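Local structure of ethanolamine kinase Pv091845 (Plasmodium vivax, 2QG7) at residues H367-A372 against P412-S417; M358-D363 against M392-T397; R190-I193 against K197-K200; P382-E387 against Q405-I410. The protein probably phosphorylates ethanolamine, the first step of the route from ethanolamine to phosphatidylethanolamine. All blocks are in the same frame, centred on the assembly; numbering follows the deposited sequence.

Contact 1 of 4, residues H367-A372 against P412-S417; sequences HFNEYA and PFYICS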
loop_
_atom_site.group_PDB
_atom_site.type_symbol
_atom_site.label_atom_id
_atom_site.label_comp_id
_atom_site.label_asym_id
_atom_site.label_seq_id
_atom_site.Cartn_x
_atom_site.Cartn_y
_atom_site.Cartn_z
ATOM N N HIS D 367 -5.030 -12.361 14.685
ATOM C CA HIS D 367 -5.438 -13.329 13.712
ATOM C C HIS D 367 -6.504 -12.763 12.778
ATOM O O HIS D 367 -6.534 -13.047 11.579
ATOM C CB HIS D 367 -5.958 -14.600 14.404
ATOM C CG HIS D 367 -6.476 -15.633 13.443
ATOM N ND1 HIS D 367 -5.690 -16.191 12.459
ATOM C CD2 HIS D 367 -7.702 -16.186 13.296
ATOM C CE1 HIS D 367 -6.403 -17.046 11.748
ATOM N NE2 HIS D 367 -7.632 -17.058 12.227
ATOM N N PHE D 368 -7.390 -11.962 13.334
ATOM C CA PHE D 368 -8.442 -11.341 12.560
ATOM C C PHE D 368 -7.911 -10.249 11.610
ATOM O O PHE D 368 -8.443 -10.067 10.517
ATOM C CB PHE D 368 -9.473 -10.751 13.503
ATOM C CG PHE D 368 -10.370 -11.796 14.142
ATOM C CD1 PHE D 368 -10.496 -13.079 13.572
ATOM C CD2 PHE D 368 -11.119 -11.497 15.271
ATOM C CE1 PHE D 368 -11.330 -14.035 14.164
ATOM C CE2 PHE D 368 -11.987 -12.437 15.842
ATOM C CZ PHE D 368 -12.086 -13.695 15.294
ATOM N N ASN D 369 -6.854 -9.554 12.021
ATOM C CA ASN D 369 -6.164 -8.675 11.095
ATOM C C ASN D 369 -5.578 -9.398 9.884
ATOM O O ASN D 369 -5.408 -8.789 8.850
ATOM C CB ASN D 369 -5.093 -7.818 11.779
ATOM C CG ASN D 369 -5.658 -6.570 12.391
ATOM O OD1 ASN D 369 -6.622 -6.002 11.884
ATOM N ND2 ASN D 369 -5.040 -6.108 13.471
ATOM N N GLU D 370 -5.260 -10.673 10.032
ATOM C CA GLU D 370 -4.545 -11.412 9.011
ATOM C C GLU D 370 -5.476 -11.953 7.951
ATOM O O GLU D 370 -5.075 -12.666 7.076
ATOM C CB GLU D 370 -3.701 -12.530 9.664
ATOM C CG GLU D 370 -2.511 -12.064 10.577
ATOM C CD GLU D 370 -1.420 -11.253 9.809
ATOM O OE1 GLU D 370 -0.654 -10.463 10.451
ATOM O OE2 GLU D 370 -1.270 -11.417 8.555
ATOM N N TYR D 371 -6.742 -11.632 8.043
ATOM C CA TYR D 371 -7.736 -11.987 7.061
ATOM C C TYR D 371 -7.472 -11.110 5.833
ATOM O O TYR D 371 -7.789 -11.503 4.676
ATOM C CB TYR D 371 -9.133 -11.660 7.625
ATOM C CG TYR D 371 -9.789 -12.738 8.497
ATOM C CD1 TYR D 371 -9.042 -13.493 9.428
ATOM C CD2 TYR D 371 -11.167 -12.966 8.425
ATOM C CE1 TYR D 371 -9.652 -14.457 10.221
ATOM C CE2 TYR D 371 -11.793 -13.926 9.225
ATOM C CZ TYR D 371 -11.030 -14.665 10.118
ATOM O OH TYR D 371 -11.644 -15.644 10.895
ATOM N N ALA D 372 -6.949 -9.908 6.111
ATOM C CA ALA D 372 -6.507 -8.929 5.101
ATOM C C ALA D 372 -5.288 -9.394 4.303
ATOM O O ALA D 372 -5.082 -8.928 3.182
ATOM C CB ALA D 372 -6.209 -7.593 5.764
ATOM N N PRO D 412 -10.063 -3.398 21.084
ATOM C CA PRO D 412 -8.904 -2.504 20.993
ATOM C C PRO D 412 -7.552 -3.170 20.633
ATOM O O PRO D 412 -6.550 -2.464 20.471
ATOM C CB PRO D 412 -8.796 -1.954 22.419
ATOM C CG PRO D 412 -9.386 -3.042 23.301
ATOM C CD PRO D 412 -10.464 -3.687 22.488
ATOM N N PHE D 413 -7.488 -4.504 20.585
ATOM C CA PHE D 413 -6.240 -5.213 20.290
ATOM C C PHE D 413 -5.968 -5.242 18.779
ATOM O O PHE D 413 -4.853 -5.559 18.356
ATOM C CB PHE D 413 -6.248 -6.645 20.862
ATOM C CG PHE D 413 -6.097 -6.695 22.346
ATOM C CD1 PHE D 413 -7.214 -6.557 23.180
ATOM C CD2 PHE D 413 -4.838 -6.873 22.924
ATOM C CE1 PHE D 413 -7.072 -6.605 24.521
ATOM C CE2 PHE D 413 -4.681 -6.920 24.315
ATOM C CZ PHE D 413 -5.789 -6.769 25.102
ATOM N N TYR D 414 -6.985 -4.908 17.992
ATOM C CA TYR D 414 -6.833 -4.713 16.571
ATOM C C TYR D 414 -5.740 -3.664 16.254
ATOM O O TYR D 414 -4.780 -3.931 15.489
ATOM C CB TYR D 414 -8.147 -4.257 16.010
ATOM C CG TYR D 414 -9.079 -5.349 15.577
ATOM C CD1 TYR D 414 -8.929 -5.947 14.318
ATOM C CD2 TYR D 414 -10.153 -5.760 16.400
ATOM C CE1 TYR D 414 -9.788 -6.922 13.885
ATOM C CE2 TYR D 414 -11.045 -6.755 15.964
ATOM C CZ TYR D 414 -10.851 -7.318 14.706
ATOM O OH TYR D 414 -11.685 -8.285 14.249
ATOM N N ILE D 415 -5.894 -2.490 16.874
ATOM C CA ILE D 415 -4.911 -1.408 16.797
ATOM C C ILE D 415 -3.570 -1.758 17.410
ATOM O O ILE D 415 -2.523 -1.315 16.940
ATOM C CB ILE D 415 -5.414 -0.104 17.473
ATOM C CG1 ILE D 415 -6.670 0.430 16.742
ATOM C CG2 ILE D 415 -4.313 0.982 17.407
ATOM C CD1 ILE D 415 -7.487 1.287 17.703
ATOM N N CYS D 416 -3.618 -2.511 18.480
ATOM C CA CYS D 416 -2.411 -3.000 19.157
ATOM C C CYS D 416 -1.545 -3.925 18.222
ATOM O O CYS D 416 -0.321 -3.852 18.159
ATOM C CB CYS D 416 -2.866 -3.760 20.416
ATOM S SG CYS D 416 -1.504 -4.324 21.378
ATOM N N SER D 417 -2.230 -4.807 17.519
ATOM C CA SER D 417 -1.648 -5.653 16.510
ATOM C C SER D 417 -1.062 -4.841 15.315
ATOM O O SER D 417 0.004 -5.173 14.815
ATOM C CB SER D 417 -2.758 -6.584 16.016
ATOM O OG SER D 417 -2.343 -7.296 14.888
#
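N369 and Y414 both turn about chi1 with CG anti to the carbonyl carbon, N369 at -84°, and these torsions bring the amide across the rim of the phenol ring. The amide nitrogen ND2 of N369 then donates to Y414 O at 3.0 Å. The carbonyl oxygen lies in the amide plane, but the bond is bent, with an angle of 139° at the hydrogen. A second, weak bond from N369 ND2 reaches S417 OG at 3.3 Å and is straighter, so two acceptors from one helix probably hold the rotation of the amide. Its oxygen OD1 meets the edge of the Y414 ring in plane, 3.4 Å from Y414 CD1, with the amide standing at 75° to the ring. Beyond it, Y414 OH packs 3.4 Å from F368 CB while bonding to the carboxylate of E387. S417 OG also bonds to N366, so the N369 amide joins an existing polar link. The contact is buried and fastens helix 360-369 to helix 413-430. Helix 452-455 touches N369 through F454, helix 269-284 packs on I415 and C416, and F390 of helix 384-395 meets F368 edge-to-face.

Contact 2 of 4, residues M358-D363 against M392-T397; sequences MERAYD and MHYLGT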
loop_
_atom_site.group_PDB
_atom_site.type_symbol
_atom_site.label_atom_id
_atom_site.label_comp_id
_atom_site.label_asym_id
_atom_site.label_seq_id
_atom_site.Cartn_x
_atom_site.Cartn_y
_atom_site.Cartn_z
ATOM N N MET D 358 0.858 -13.672 26.457
ATOM C CA MET D 358 0.235 -12.381 26.207
ATOM C C MET D 358 -1.238 -12.529 26.509
ATOM O O MET D 358 -1.703 -13.642 26.700
ATOM C CB MET D 358 0.387 -12.007 24.721
ATOM C CG MET D 358 1.777 -11.640 24.287
ATOM S SD MET D 358 1.882 -10.973 22.607
ATOM C CE MET D 358 3.657 -10.716 22.517
ATOM N N GLU D 359 -1.964 -11.413 26.489
ATOM C CA GLU D 359 -3.408 -11.376 26.508
ATOM C C GLU D 359 -3.975 -12.226 25.387
ATOM O O GLU D 359 -3.543 -12.125 24.249
ATOM C CB GLU D 359 -3.888 -9.938 26.340
ATOM C CG GLU D 359 -3.615 -9.010 27.538
ATOM C CD GLU D 359 -2.259 -8.332 27.521
ATOM O OE1 GLU D 359 -1.330 -8.800 26.789
ATOM O OE2 GLU D 359 -2.095 -7.301 28.239
ATOM N N ARG D 360 -4.965 -13.048 25.714
ATOM C CA ARG D 360 -5.601 -13.933 24.763
ATOM C C ARG D 360 -6.304 -13.166 23.688
ATOM O O ARG D 360 -6.521 -13.693 22.580
ATOM C CB ARG D 360 -6.569 -14.922 25.454
ATOM C CG ARG D 360 -7.701 -14.290 26.272
ATOM C CD ARG D 360 -8.915 -15.195 26.387
ATOM N NE ARG D 360 -10.072 -14.530 27.015
ATOM C CZ ARG D 360 -11.245 -15.108 27.340
ATOM N NH1 ARG D 360 -11.455 -16.408 27.118
ATOM N NH2 ARG D 360 -12.225 -14.379 27.904
ATOM N N ALA D 361 -6.683 -11.933 24.006
ATOM C CA ALA D 361 -7.434 -11.092 23.077
ATOM C C ALA D 361 -6.507 -10.523 21.978
ATOM O O ALA D 361 -6.945 -10.358 20.833
ATOM C CB ALA D 361 -8.141 -10.010 23.801
ATOM N N TYR D 362 -5.233 -10.271 22.315
ATOM C CA TYR D 362 -4.228 -9.975 21.295
ATOM C C TYR D 362 -4.099 -11.039 20.162
ATOM O O TYR D 362 -4.080 -10.686 18.976
ATOM C CB TYR D 362 -2.880 -9.736 21.924
ATOM C CG TYR D 362 -1.852 -9.436 20.895
ATOM C CD1 TYR D 362 -1.696 -8.131 20.385
ATOM C CD2 TYR D 362 -1.032 -10.456 20.395
ATOM C CE1 TYR D 362 -0.727 -7.846 19.419
ATOM C CE2 TYR D 362 -0.074 -10.188 19.396
ATOM C CZ TYR D 362 0.078 -8.878 18.928
ATOM O OH TYR D 362 1.030 -8.642 17.958
ATOM N N ASP D 363 -4.010 -12.319 20.542
ATOM C CA ASP D 363 -3.837 -13.398 19.591
ATOM C C ASP D 363 -5.015 -13.580 18.653
ATOM O O ASP D 363 -4.834 -13.949 17.501
ATOM C CB ASP D 363 -3.547 -14.697 20.335
ATOM C CG ASP D 363 -2.526 -15.589 19.624
ATOM O OD1 ASP D 363 -1.805 -15.108 18.694
ATOM O OD2 ASP D 363 -2.451 -16.773 20.028
ATOM N N MET D 392 -17.399 -18.465 19.262
ATOM C CA MET D 392 -18.257 -19.550 19.695
ATOM C C MET D 392 -17.472 -20.876 19.741
ATOM O O MET D 392 -17.539 -21.608 20.746
ATOM C CB MET D 392 -19.478 -19.677 18.771
ATOM C CG MET D 392 -20.323 -20.947 19.024
ATOM S SD MET D 392 -21.430 -21.229 17.633
ATOM C CE MET D 392 -22.819 -20.184 18.188
ATOM N N HIS D 393 -16.746 -21.180 18.663
ATOM C CA HIS D 393 -15.959 -22.406 18.607
ATOM C C HIS D 393 -14.634 -22.291 19.341
ATOM O O HIS D 393 -13.962 -23.287 19.596
ATOM C CB HIS D 393 -15.760 -22.888 17.178
ATOM C CG HIS D 393 -17.029 -23.237 16.478
ATOM N ND1 HIS D 393 -17.730 -24.396 16.747
ATOM C CD2 HIS D 393 -17.727 -22.587 15.515
ATOM C CE1 HIS D 393 -18.797 -24.449 15.965
ATOM N NE2 HIS D 393 -18.821 -23.364 15.209
ATOM N N TYR D 394 -14.271 -21.067 19.700
ATOM C CA TYR D 394 -13.081 -20.845 20.520
ATOM C C TYR D 394 -13.422 -21.194 21.959
ATOM O O TYR D 394 -12.719 -21.948 22.605
ATOM C CB TYR D 394 -12.543 -19.393 20.393
ATOM C CG TYR D 394 -11.475 -19.017 21.405
ATOM C CD1 TYR D 394 -10.147 -19.433 21.245
ATOM C CD2 TYR D 394 -11.789 -18.277 22.533
ATOM C CE1 TYR D 394 -9.161 -19.084 22.178
ATOM C CE2 TYR D 394 -10.839 -17.983 23.498
ATOM C CZ TYR D 394 -9.512 -18.368 23.296
ATOM O OH TYR D 394 -8.536 -18.020 24.213
ATOM N N LEU D 395 -14.492 -20.607 22.473
ATOM C CA LEU D 395 -14.883 -20.818 23.847
ATOM C C LEU D 395 -15.532 -22.204 24.073
ATOM O O LEU D 395 -15.425 -22.740 25.156
ATOM C CB LEU D 395 -15.822 -19.706 24.297
ATOM C CG LEU D 395 -15.199 -18.346 24.538
ATOM C CD1 LEU D 395 -16.286 -17.358 24.705
ATOM C CD2 LEU D 395 -14.240 -18.319 25.742
ATOM N N GLY D 396 -16.219 -22.735 23.065
ATOM C CA GLY D 396 -16.872 -24.029 23.175
ATOM C C GLY D 396 -18.253 -23.900 23.775
ATOM O O GLY D 396 -18.683 -24.747 24.562
ATOM N N THR D 397 -18.949 -22.829 23.410
ATOM C CA THR D 397 -20.214 -22.498 24.035
ATOM C C THR D 397 -21.095 -21.711 23.100
ATOM O O THR D 397 -20.601 -20.916 22.277
ATOM C CB THR D 397 -20.021 -21.738 25.399
ATOM O OG1 THR D 397 -21.285 -21.634 26.059
ATOM C CG2 THR D 397 -19.376 -20.322 25.237
HETATM O O HOH W 1 -9.672 -18.604 26.838
#
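R360 meets Y394 and L395 through its side chain, although the nearest CA atoms, of R360 and Y394, are 11.0 Å apart. With chi1 at 58°, R360 CG sits between the backbone N and the carbonyl carbon, and from there the chain runs extended to NE. The tight part has two approaches: R360 CD comes to 3.6 Å from Y394 OH, and R360 NH1 lies 3.6 Å from L395 CD2. The guanidinium, inclined 56° to the phenol ring, also brings NH1 to the ring edge in plane, 4.0 Å from Y394 CE2. The looser part is the route from R360 NH1 to Y394 OH, where a single water enters between the polar ends on the partly exposed side of the arginine. It accepts from R360 NH1 at 2.8 Å and lies 2.9 Å from Y394 OH. R360 NE forms a salt bridge with E409 OE2. Y394 OH is hydrogen-bonded to H210 ND1, whose NE2 bonds to D363, so H210 links Y394 to D363. Here the turn from strand 356-359 into helix 360-369, with E359 at the N-cap position, meets the last turn of helix 384-395, within the helical lobe expected of a protein-kinase-like choline/ethanolamine kinase fold.

Contact 3 of 4, residues R190-I193 against K197-K200; sequences REDI and KFQK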
loop_
_atom_site.group_PDB
_atom_site.type_symbol
_atom_site.label_atom_id
_atom_site.label_comp_id
_atom_site.label_asym_id
_atom_site.label_seq_id
_atom_site.Cartn_x
_atom_site.Cartn_y
_atom_site.Cartn_z
ATOM N N ARG D 190 -5.539 -16.683 2.958
ATOM C CA ARG D 190 -6.305 -15.779 3.779
ATOM C C ARG D 190 -7.789 -15.962 3.512
ATOM O O ARG D 190 -8.610 -15.594 4.338
ATOM C CB ARG D 190 -5.856 -14.321 3.588
ATOM C CG ARG D 190 -6.055 -13.844 2.190
ATOM C CD ARG D 190 -5.822 -12.390 1.999
ATOM N NE ARG D 190 -6.386 -11.970 0.720
ATOM C CZ ARG D 190 -6.251 -10.750 0.190
ATOM N NH1 ARG D 190 -5.544 -9.816 0.847
ATOM N NH2 ARG D 190 -6.830 -10.479 -0.993
ATOM N N GLU D 191 -8.146 -16.536 2.370
ATOM C CA GLU D 191 -9.539 -16.836 2.150
ATOM C C GLU D 191 -9.930 -18.100 2.884
ATOM O O GLU D 191 -11.109 -18.244 3.224
ATOM C CB GLU D 191 -9.965 -16.879 0.652
ATOM C CG GLU D 191 -8.859 -17.208 -0.356
ATOM C CD GLU D 191 -7.892 -16.016 -0.630
ATOM O OE1 GLU D 191 -8.393 -14.901 -0.929
ATOM O OE2 GLU D 191 -6.644 -16.197 -0.564
ATOM N N ASP D 192 -8.969 -19.005 3.147
ATOM C CA ASP D 192 -9.265 -20.180 3.955
ATOM C C ASP D 192 -9.552 -19.827 5.405
ATOM O O ASP D 192 -10.513 -20.339 5.971
ATOM C CB ASP D 192 -8.147 -21.213 3.897
ATOM C CG ASP D 192 -8.024 -21.858 2.530
ATOM O OD1 ASP D 192 -6.900 -22.272 2.173
ATOM O OD2 ASP D 192 -9.028 -21.954 1.792
ATOM N N ILE D 193 -8.711 -18.986 6.010
ATOM C CA ILE D 193 -8.890 -18.599 7.402
ATOM C C ILE D 193 -10.184 -17.846 7.690
ATOM O O ILE D 193 -10.660 -17.826 8.821
ATOM C CB ILE D 193 -7.634 -17.866 8.007
ATOM C CG1 ILE D 193 -7.454 -16.420 7.457
ATOM C CG2 ILE D 193 -6.391 -18.790 7.881
ATOM C CD1 ILE D 193 -6.318 -15.685 8.123
ATOM N N LYS D 197 -15.732 -22.933 7.855
ATOM C CA LYS D 197 -15.246 -24.292 7.971
ATOM C C LYS D 197 -13.874 -24.357 8.681
ATOM O O LYS D 197 -13.647 -25.224 9.535
ATOM C CB LYS D 197 -15.202 -24.864 6.545
ATOM C CG LYS D 197 -14.343 -26.129 6.297
ATOM C CD LYS D 197 -14.187 -26.400 4.755
ATOM C CE LYS D 197 -13.177 -27.566 4.538
ATOM N NZ LYS D 197 -12.873 -27.898 3.042
ATOM N N PHE D 198 -12.967 -23.437 8.360
ATOM C CA PHE D 198 -11.646 -23.395 9.019
ATOM C C PHE D 198 -11.638 -22.531 10.286
ATOM O O PHE D 198 -10.858 -22.787 11.193
ATOM C CB PHE D 198 -10.540 -22.939 8.043
ATOM C CG PHE D 198 -10.316 -23.882 6.897
ATOM C CD1 PHE D 198 -10.808 -23.584 5.624
ATOM C CD2 PHE D 198 -9.631 -25.082 7.090
ATOM C CE1 PHE D 198 -10.599 -24.458 4.553
ATOM C CE2 PHE D 198 -9.440 -25.983 6.034
ATOM C CZ PHE D 198 -9.909 -25.666 4.767
ATOM N N GLN D 199 -12.490 -21.504 10.334
ATOM C CA GLN D 199 -12.643 -20.689 11.546
ATOM C C GLN D 199 -12.872 -21.575 12.759
ATOM O O GLN D 199 -12.182 -21.461 13.773
ATOM C CB GLN D 199 -13.851 -19.762 11.417
ATOM C CG GLN D 199 -13.684 -18.534 10.519
ATOM C CD GLN D 199 -14.834 -17.575 10.757
ATOM O OE1 GLN D 199 -16.004 -17.947 10.615
ATOM N NE2 GLN D 199 -14.528 -16.355 11.187
ATOM N N LYS D 200 -13.872 -22.457 12.627
ATOM C CA LYS D 200 -14.157 -23.532 13.588
ATOM C C LYS D 200 -12.899 -24.295 14.031
ATOM O O LYS D 200 -12.630 -24.398 15.212
ATOM C CB LYS D 200 -15.232 -24.482 13.003
ATOM C CG LYS D 200 -15.565 -25.724 13.891
ATOM C CD LYS D 200 -16.688 -26.490 13.300
ATOM C CE LYS D 200 -16.475 -27.977 13.456
ATOM N NZ LYS D 200 -17.022 -28.549 14.775
#
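F198 sets its ring beside D192, overlapping both the carbonyl and the side chain of that residue. The shortest approaches are to the backbone: D192 O lies 3.3 Å from F198 CB and also 3.3 Å from F198 CD1, approaching the ring obliquely. The two side chains run side by side and point the same way, with D192 CB 4.0 Å from F198 CD1 and the carboxylate atom D192 OD2 4.0 Å from F198 CE1. The carboxylate and ring planes are 48° apart, which excludes a flat stack. Both CG atoms stand anti to their carbonyl carbons, with a chi1 of -64° for F198, which is consistent with the shared direction. One residue further along, I193 O meets the aliphatic part of Q199, with CG at 3.5 Å, while the CA atoms of I193 and F198 approach to 5.8 Å.

Several polar ends are bonded elsewhere. D192 OD1 accepts from S189 N. The Q199 amide is bound at both ends: NE2 to Y371 OH and to E386 O, and OE1 to H389 ND1. The short helix 190-194 thus folds back on the first turn of helix 196-210, and F198 also touches N304 on strand 302-304. I193, directed away from F198, packs on I302 and Y371.

Carbonyl oxygens resting on CH groups, with no hydrogen bond or salt bridge between the two segments, imply that packing joins these helices here, while the nearby side-chain hydrogen bonds position D192 and Q199 from outside.

Contact 4 of 4, residues P382-E387 against Q405-I410; sequences PSKEEE and QLIREI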
loop_
_atom_site.group_PDB
_atom_site.type_symbol
_atom_site.label_atom_id
_atom_site.label_comp_id
_atom_site.label_asym_id
_atom_site.label_seq_id
_atom_site.Cartn_x
_atom_site.Cartn_y
_atom_site.Cartn_z
ATOM N N PRO D 382 -13.001 -9.615 9.861
ATOM C CA PRO D 382 -14.388 -10.099 10.165
ATOM C C PRO D 382 -15.421 -9.027 10.621
ATOM O O PRO D 382 -15.085 -8.132 11.423
ATOM C CB PRO D 382 -14.165 -11.150 11.275
ATOM C CG PRO D 382 -12.870 -10.852 11.866
ATOM C CD PRO D 382 -12.002 -10.239 10.762
ATOM N N SER D 383 -16.657 -9.125 10.071
ATOM C CA SER D 383 -17.842 -8.489 10.725
ATOM C C SER D 383 -18.137 -9.067 12.117
ATOM O O SER D 383 -17.657 -10.149 12.460
ATOM C CB SER D 383 -19.105 -8.606 9.863
ATOM O OG SER D 383 -19.470 -9.962 9.692
ATOM N N LYS D 384 -18.924 -8.330 12.916
ATOM C CA LYS D 384 -19.437 -8.794 14.235
ATOM C C LYS D 384 -19.910 -10.250 14.217
ATOM O O LYS D 384 -19.647 -11.021 15.131
ATOM C CB LYS D 384 -20.605 -7.902 14.692
ATOM C CG LYS D 384 -21.023 -8.063 16.162
ATOM C CD LYS D 384 -20.275 -7.095 17.085
ATOM C CE LYS D 384 -21.077 -6.808 18.365
ATOM N NZ LYS D 384 -21.374 -8.037 19.186
ATOM N N GLU D 385 -20.602 -10.594 13.145
ATOM C CA GLU D 385 -21.159 -11.903 12.901
ATOM C C GLU D 385 -20.068 -12.957 12.709
ATOM O O GLU D 385 -20.185 -14.096 13.205
ATOM C CB GLU D 385 -22.071 -11.832 11.667
ATOM C CG GLU D 385 -22.825 -13.131 11.412
ATOM C CD GLU D 385 -23.890 -13.049 10.311
ATOM O OE1 GLU D 385 -24.167 -11.939 9.774
ATOM O OE2 GLU D 385 -24.474 -14.133 10.011
ATOM N N GLU D 386 -19.016 -12.574 11.974
ATOM C CA GLU D 386 -17.873 -13.448 11.729
ATOM C C GLU D 386 -16.973 -13.581 12.944
ATOM O O GLU D 386 -16.403 -14.646 13.176
ATOM C CB GLU D 386 -17.082 -12.962 10.544
ATOM C CG GLU D 386 -17.785 -13.081 9.241
ATOM C CD GLU D 386 -16.961 -12.513 8.096
ATOM O OE1 GLU D 386 -15.757 -12.873 7.939
ATOM O OE2 GLU D 386 -17.538 -11.698 7.339
ATOM N N GLU D 387 -16.829 -12.513 13.714
ATOM C CA GLU D 387 -16.125 -12.600 14.979
ATOM C C GLU D 387 -16.831 -13.576 15.954
ATOM O O GLU D 387 -16.190 -14.316 16.724
ATOM C CB GLU D 387 -16.022 -11.226 15.616
ATOM C CG GLU D 387 -15.162 -10.262 14.861
ATOM C CD GLU D 387 -15.001 -8.908 15.557
ATOM O OE1 GLU D 387 -15.808 -8.579 16.461
ATOM O OE2 GLU D 387 -14.071 -8.146 15.166
ATOM N N GLN D 405 -19.008 -11.061 25.127
ATOM C CA GLN D 405 -18.187 -10.418 26.103
ATOM C C GLN D 405 -16.730 -10.536 25.664
ATOM O O GLN D 405 -15.893 -9.668 26.005
ATOM C CB GLN D 405 -18.427 -11.120 27.437
ATOM C CG GLN D 405 -17.897 -10.402 28.628
ATOM C CD GLN D 405 -18.687 -10.702 29.894
ATOM O OE1 GLN D 405 -19.564 -11.644 29.927
ATOM N NE2 GLN D 405 -18.372 -9.894 30.962
ATOM N N LEU D 406 -16.412 -11.620 24.946
ATOM C CA LEU D 406 -15.072 -11.761 24.397
ATOM C C LEU D 406 -14.930 -10.939 23.081
ATOM O O LEU D 406 -13.846 -10.431 22.777
ATOM C CB LEU D 406 -14.666 -13.239 24.237
ATOM C CG LEU D 406 -13.287 -13.612 23.655
ATOM C CD1 LEU D 406 -12.059 -12.907 24.329
ATOM C CD2 LEU D 406 -13.088 -15.105 23.694
ATOM N N ILE D 407 -16.033 -10.808 22.340
ATOM C CA ILE D 407 -16.128 -9.846 21.238
ATOM C C ILE D 407 -15.678 -8.412 21.643
ATOM O O ILE D 407 -14.792 -7.843 21.006
ATOM C CB ILE D 407 -17.530 -9.862 20.574
ATOM C CG1 ILE D 407 -17.769 -11.194 19.863
ATOM C CG2 ILE D 407 -17.645 -8.773 19.566
ATOM C CD1 ILE D 407 -19.132 -11.256 19.100
ATOM N N ARG D 408 -16.240 -7.879 22.726
ATOM C CA ARG D 408 -15.847 -6.597 23.278
ATOM C C ARG D 408 -14.370 -6.525 23.660
ATOM O O ARG D 408 -13.731 -5.471 23.513
ATOM C CB ARG D 408 -16.692 -6.289 24.544
ATOM C CG ARG D 408 -18.168 -5.912 24.296
ATOM C CD ARG D 408 -18.358 -4.395 24.326
ATOM N NE ARG D 408 -18.093 -3.825 25.665
ATOM C CZ ARG D 408 -18.374 -2.561 26.015
ATOM N NH1 ARG D 408 -18.100 -2.137 27.249
ATOM N NH2 ARG D 408 -18.927 -1.711 25.130
ATOM N N GLU D 409 -13.862 -7.629 24.217
ATOM C CA GLU D 409 -12.517 -7.702 24.787
ATOM C C GLU D 409 -11.420 -7.577 23.730
ATOM O O GLU D 409 -10.332 -7.052 24.012
ATOM C CB GLU D 409 -12.372 -9.028 25.513
ATOM C CG GLU D 409 -11.210 -9.111 26.485
ATOM C CD GLU D 409 -11.084 -10.542 27.057
ATOM O OE1 GLU D 409 -12.010 -10.953 27.810
ATOM O OE2 GLU D 409 -10.063 -11.244 26.791
ATOM N N ILE D 410 -11.700 -8.079 22.519
ATOM C CA ILE D 410 -10.658 -8.196 21.474
ATOM C C ILE D 410 -10.508 -6.900 20.679
ATOM O O ILE D 410 -9.521 -6.701 19.959
ATOM C CB ILE D 410 -10.882 -9.392 20.489
ATOM C CG1 ILE D 410 -12.172 -9.220 19.685
ATOM C CG2 ILE D 410 -10.869 -10.711 21.240
ATOM C CD1 ILE D 410 -12.222 -10.038 18.402
#
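The E387 carboxylate is gripped at one oxygen and packed at the other: OE2 is hydrogen-bonded to Y414 OH, while OE1 of E387 lies 3.6 Å from I407 CG2. E387 stands in the first turn of helix 384-395, where its N donates to S383 O at 2.8 Å. S383 is the N-cap, and its OG accepts a weak bond from E386 N at 3.5 Å. The capped turn belongs to what is probably the helical lobe of a kinase-like fold and presents K384 and E387 to helix 400-410, where I407 meets both and I410 meets E387. The closest CA atoms, those of E387 and I407, are 6.8 Å apart.

Extended beyond CG, with chi2 at -177°, E387 places its carboxylate within reach of methyls from both isoleucines. The E387 and I407 side chains are set at a slant. E387 and I410 instead slide past each other in opposite directions, and CD of E387 comes to 4.1 Å from I410 CD1.

K384 covers the outer side of I407 and is itself exposed. Bends at chi2 (91°) and chi4 fold its chain over the isoleucine, crossing it at about a right angle. The contact is van der Waals packing of charged side chains against isoleucine methyls, without a salt bridge or hydrogen bond between the segments. Elsewhere, Y388 and I391 pack on I407 and F368 on I410, and E386 forms a salt bridge with K194. At the exposed end of the contact, K384 NZ sits 3.8 Å from I407 CG2 and 3.9 Å from I407 CD1.

In the fold
From the N terminus, contact 3 closes first, a short loop joining helices 190-194 and 196-210, and it is complete before the others open. The remaining three interlock. Contact 2 opens at 358-363 and contact 1 at 367-372, both using helix 360-369. Contact 4 then opens at 382-387, before contact 2 closes at 392-397, so contact 2 crosses both of the others. Contact 4 closes at 405-410 and is nested inside the loop that contact 1 completes at 412-417. Helices 360-369, 384-395, 400-410 and 413-430 are thereby tied together, while side chains of contact 3 reach the segments of contacts 1 and 4.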